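Local coordinates for fatty acid multifunctional protein (atmfp2) (Arabidopsis thaliana, PDB 2WTB) that hydrates long-chain enoyl-CoA and oxidises 3-hydroxyacyl-CoA with NAD in peroxisomal fatty acid beta-oxidation during seed germination, at residues Ile93-Asp96 with Leu97-Ala101; Gly116-Glu119 with Leu120-Cys124. All coordinates share one frame; numbering follows the deposited sequence.

Contact 1: residues Ile93-Asp96 with Leu97-Ala101; sequences IITD and LLEAA
The amides of L98 and E99 reach back five residues to the carbonyls of I93 and I94, at 3.0 Å for L98 N to I93 O and 3.0 Å for E99 N to I94 O, an i to i+5 pattern that marks a pi-type turn. A100 N extends the pattern to T95 O only weakly, bent to 124° at the hydrogen, as A100 is where the chain leaves helical backbone angles. On one flank, I93 and L97 meet through their tips, CD1 of I93 lying 4.3 Å from CD2 of L97. This wide turn closes helix 88-99 of the crotonase-like (enoyl-CoA hydratase/isomerase) region, with K40 and Y43 of helix 33-46 packed against L97. On another flank, T95 and E99 run alongside each other and point the same way. CG of E99 stands anti to the backbone N (chi1 -171°) and the chain stays extended beyond it, which carries OE1 to 4.1 Å from CG2 of T95. A water donates to both E99 OE1 (2.8 Å) and T95 O (3.3 Å), bridging side chain to backbone. R153 joins this polar group, forming a salt bridge with E99 OE1 and a hydrogen bond with T95 OG1, whose other partner is S90 O.

Contact 2: residues Gly116-Glu119 with Leu120-Cys124; sequences GGLE and LAMAC
Helix 116-123 of the crotonase-like region begins with a pair of glycines and carries E119, the predicted nucleophile of the hydratase site. Its first turns are alpha-helical, as the i to i+4 bonds attest: L120 N to G116 O at 2.9 Å is nearly straight at hydrogen (167°), and M122 N to L118 O is also 2.9 Å. A123 N closes on E119 O at 3.0 Å, whereas the link from A121 N to G117 O, at 3.4 Å, is weak.

One side-chain pair dominates the contact. L118 and M122, four residues apart, cross at a slant, and the terminal methyl of the methionine does the touching: CE of M122 sits 3.5 Å from CG of L118 and equally near CD2 of L118, with CD1 slightly farther off. M122 has CG beside its backbone N (chi1 -76°), and the thioether chain then runs out extended, which sends CE back along the helix to the isopropyl end of L118. The methionine also packs on R153, L154 and L157 of helix 150-158.

E119 departs from this apolar flank, CG lying anti to its own carbonyl carbon and the chain extended beyond. Its OE2 accepts hydrogen bonds from the backbone amides of G150 and F148, and its side chain touches that of E139, the predicted proton acceptor. With two N-H groups gripping one carboxylate oxygen, the rotation of the group is probably restricted, consistent with a carboxylate held in a set position beside E139.

Overall arrangement
Read from the N terminus, contact 1 comes first, at the end of helix 88-99; strands 105-109 and 112-114 follow, and contact 2 then occupies helix 116-123. The two are in series: each joins adjoining residues along its own helix, so neither encloses a long loop and they do not interlock. In space their centres are about 11 Å apart and the helices touch. I94 CG2 lies 3.3 Å from A123 CB, L98 CD1 is 3.9 Å from L120 CD1, and E99 CG packs on A123 O. R153 of helix 150-158 approaches both contacts, while A121 faces strand 105-109, tying the helical pair to the central sheet.

Contact 1: residues Ile93-Asp96 with Leu97-Ala101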
loop_
_atom_site.group_PDB
_atom_site.type_symbol
_atom_site.label_atom_id
_atom_site.label_comp_id
_atom_site.label_asym_id
_atom_site.label_seq_id
_atom_site.Cartn_x
_atom_site.Cartn_y
_atom_site.Cartn_z
ATOM N N ILE A 93 1.486 32.026 -10.711
ATOM C CA ILE A 93 1.353 31.380 -12.013
ATOM C C ILE A 93 -0.066 30.896 -12.286
ATOM O O ILE A 93 -0.692 31.297 -13.267
ATOM C CB ILE A 93 2.321 30.190 -12.162
ATOM C CG1 ILE A 93 3.763 30.650 -11.949
ATOM C CG2 ILE A 93 2.164 29.543 -13.530
ATOM C CD1 ILE A 93 4.144 31.847 -12.786
ATOM N N ILE A 94 -0.569 30.030 -11.416
ATOM C CA ILE A 94 -1.872 29.412 -11.624
ATOM C C ILE A 94 -3.039 30.377 -11.407
ATOM O O ILE A 94 -3.956 30.448 -12.228
ATOM C CB ILE A 94 -2.049 28.174 -10.725
ATOM C CG1 ILE A 94 -1.191 27.018 -11.242
ATOM C CG2 ILE A 94 -3.503 27.759 -10.668
ATOM C CD1 ILE A 94 -1.408 25.722 -10.497
ATOM N N THR A 95 -2.999 31.121 -10.307
ATOM C CA THR A 95 -4.120 31.978 -9.921
ATOM C C THR A 95 -4.137 33.320 -10.646
ATOM O O THR A 95 -5.160 33.721 -11.202
ATOM C CB THR A 95 -4.132 32.222 -8.404
ATOM O OG1 THR A 95 -4.308 30.972 -7.724
ATOM C CG2 THR A 95 -5.263 33.164 -8.021
ATOM N N ASP A 96 -3.005 34.011 -10.637
ATOM C CA ASP A 96 -2.923 35.346 -11.217
ATOM C C ASP A 96 -2.705 35.318 -12.727
ATOM O O ASP A 96 -3.493 35.882 -13.484
ATOM C CB ASP A 96 -1.818 36.156 -10.534
ATOM C CG ASP A 96 -2.158 36.505 -9.098
ATOM O OD1 ASP A 96 -3.349 36.406 -8.728
ATOM O OD2 ASP A 96 -1.238 36.882 -8.340
ATOM N N LEU A 97 -1.634 34.661 -13.157
ATOM C CA LEU A 97 -1.285 34.619 -14.572
ATOM C C LEU A 97 -2.350 33.908 -15.397
ATOM O O LEU A 97 -2.828 34.437 -16.401
ATOM C CB LEU A 97 0.070 33.934 -14.769
ATOM C CG LEU A 97 0.554 33.769 -16.212
ATOM C CD1 LEU A 97 0.676 35.119 -16.900
ATOM C CD2 LEU A 97 1.882 33.030 -16.249
ATOM N N LEU A 98 -2.725 32.710 -14.963
ATOM C CA LEU A 98 -3.616 31.858 -15.742
ATOM C C LEU A 98 -5.094 32.165 -15.511
ATOM O O LEU A 98 -5.796 32.597 -16.423
ATOM C CB LEU A 98 -3.320 30.380 -15.456
ATOM C CG LEU A 98 -3.988 29.326 -16.348
ATOM C CD1 LEU A 98 -3.189 28.027 -16.346
ATOM C CD2 LEU A 98 -5.429 29.072 -15.929
ATOM N N GLU A 99 -5.562 31.937 -14.288
ATOM C CA GLU A 99 -6.985 32.044 -13.994
ATOM C C GLU A 99 -7.514 33.472 -14.112
ATOM O O GLU A 99 -8.653 33.683 -14.526
ATOM C CB GLU A 99 -7.286 31.483 -12.605
ATOM C CG GLU A 99 -8.772 31.348 -12.301
ATOM C CD GLU A 99 -9.026 30.904 -10.874
ATOM O OE1 GLU A 99 -8.453 31.521 -9.947
ATOM O OE2 GLU A 99 -9.794 29.938 -10.680
ATOM N N ALA A 100 -6.685 34.447 -13.747
ATOM C CA ALA A 100 -7.094 35.848 -13.764
ATOM C C ALA A 100 -6.692 36.558 -15.055
ATOM O O ALA A 100 -6.622 37.786 -15.099
ATOM C CB ALA A 100 -6.525 36.583 -12.552
ATOM N N ALA A 101 -6.431 35.782 -16.102
ATOM C CA ALA A 101 -6.055 36.348 -17.394
ATOM C C ALA A 101 -7.272 36.898 -18.128
ATOM O O ALA A 101 -8.406 36.515 -17.841
ATOM C CB ALA A 101 -5.351 35.304 -18.247
HETATM O O HOH W 1 -8.374 34.175 -10.894
#

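Contact 2: residues Gly116-Glu119 with Leu120-Cys124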
loop_
_atom_site.group_PDB
_atom_site.type_symbol
_atom_site.label_atom_id
_atom_site.label_comp_id
_atom_site.label_asym_id
_atom_site.label_seq_id
_atom_site.Cartn_x
_atom_site.Cartn_y
_atom_site.Cartn_z
ATOM N N GLY A 116 -1.747 17.893 -8.526
ATOM C CA GLY A 116 -1.402 19.079 -9.291
ATOM C C GLY A 116 -2.060 19.091 -10.661
ATOM O O GLY A 116 -2.386 20.150 -11.200
ATOM N N GLY A 117 -2.256 17.906 -11.230
ATOM C CA GLY A 117 -2.926 17.784 -12.511
ATOM C C GLY A 117 -4.377 18.220 -12.438
ATOM O O GLY A 117 -4.874 18.907 -13.331
ATOM N N LEU A 118 -5.060 17.817 -11.372
ATOM C CA LEU A 118 -6.450 18.204 -11.170
ATOM C C LEU A 118 -6.534 19.675 -10.790
ATOM O O LEU A 118 -7.464 20.381 -11.183
ATOM C CB LEU A 118 -7.095 17.349 -10.081
ATOM C CG LEU A 118 -8.560 17.666 -9.764
ATOM C CD1 LEU A 118 -9.427 17.513 -11.004
ATOM C CD2 LEU A 118 -9.078 16.787 -8.632
ATOM N N GLU A 119 -5.552 20.131 -10.022
ATOM C CA GLU A 119 -5.518 21.513 -9.568
ATOM C C GLU A 119 -5.365 22.467 -10.749
ATOM O O GLU A 119 -6.098 23.448 -10.862
ATOM C CB GLU A 119 -4.396 21.717 -8.547
ATOM C CG GLU A 119 -4.632 20.996 -7.227
ATOM C CD GLU A 119 -3.509 21.208 -6.227
ATOM O OE1 GLU A 119 -2.358 20.838 -6.534
ATOM O OE2 GLU A 119 -3.780 21.739 -5.127
ATOM N N LEU A 120 -4.414 22.173 -11.629
ATOM C CA LEU A 120 -4.203 22.977 -12.829
ATOM C C LEU A 120 -5.485 23.079 -13.656
ATOM O O LEU A 120 -5.804 24.137 -14.208
ATOM C CB LEU A 120 -3.075 22.383 -13.674
ATOM C CG LEU A 120 -2.779 23.060 -15.014
ATOM C CD1 LEU A 120 -2.510 24.550 -14.829
ATOM C CD2 LEU A 120 -1.603 22.379 -15.693
ATOM N N ALA A 121 -6.218 21.974 -13.738
ATOM C CA ALA A 121 -7.468 21.945 -14.488
ATOM C C ALA A 121 -8.557 22.788 -13.808
ATOM O O ALA A 121 -9.330 23.475 -14.478
ATOM C CB ALA A 121 -7.936 20.499 -14.698
ATOM N N MET A 122 -8.609 22.741 -12.479
ATOM C CA MET A 122 -9.571 23.548 -11.726
ATOM C C MET A 122 -9.295 25.041 -11.885
ATOM O O MET A 122 -10.197 25.865 -11.741
ATOM C CB MET A 122 -9.561 23.168 -10.245
ATOM C CG MET A 122 -10.270 21.864 -9.927
ATOM S SD MET A 122 -9.956 21.315 -8.238
ATOM C CE MET A 122 -10.862 19.774 -8.212
ATOM N N ALA A 123 -8.044 25.379 -12.182
ATOM C CA ALA A 123 -7.650 26.766 -12.410
ATOM C C ALA A 123 -8.225 27.280 -13.719
ATOM O O ALA A 123 -8.501 28.471 -13.858
ATOM C CB ALA A 123 -6.141 26.890 -12.425
ATOM N N CYS A 124 -8.391 26.378 -14.683
ATOM C CA CYS A 124 -8.989 26.728 -15.964
ATOM C C CYS A 124 -10.445 27.120 -15.772
ATOM O O CYS A 124 -11.037 26.839 -14.733
ATOM C CB CYS A 124 -8.882 25.566 -16.953
ATOM S SG CYS A 124 -7.191 25.202 -17.451
#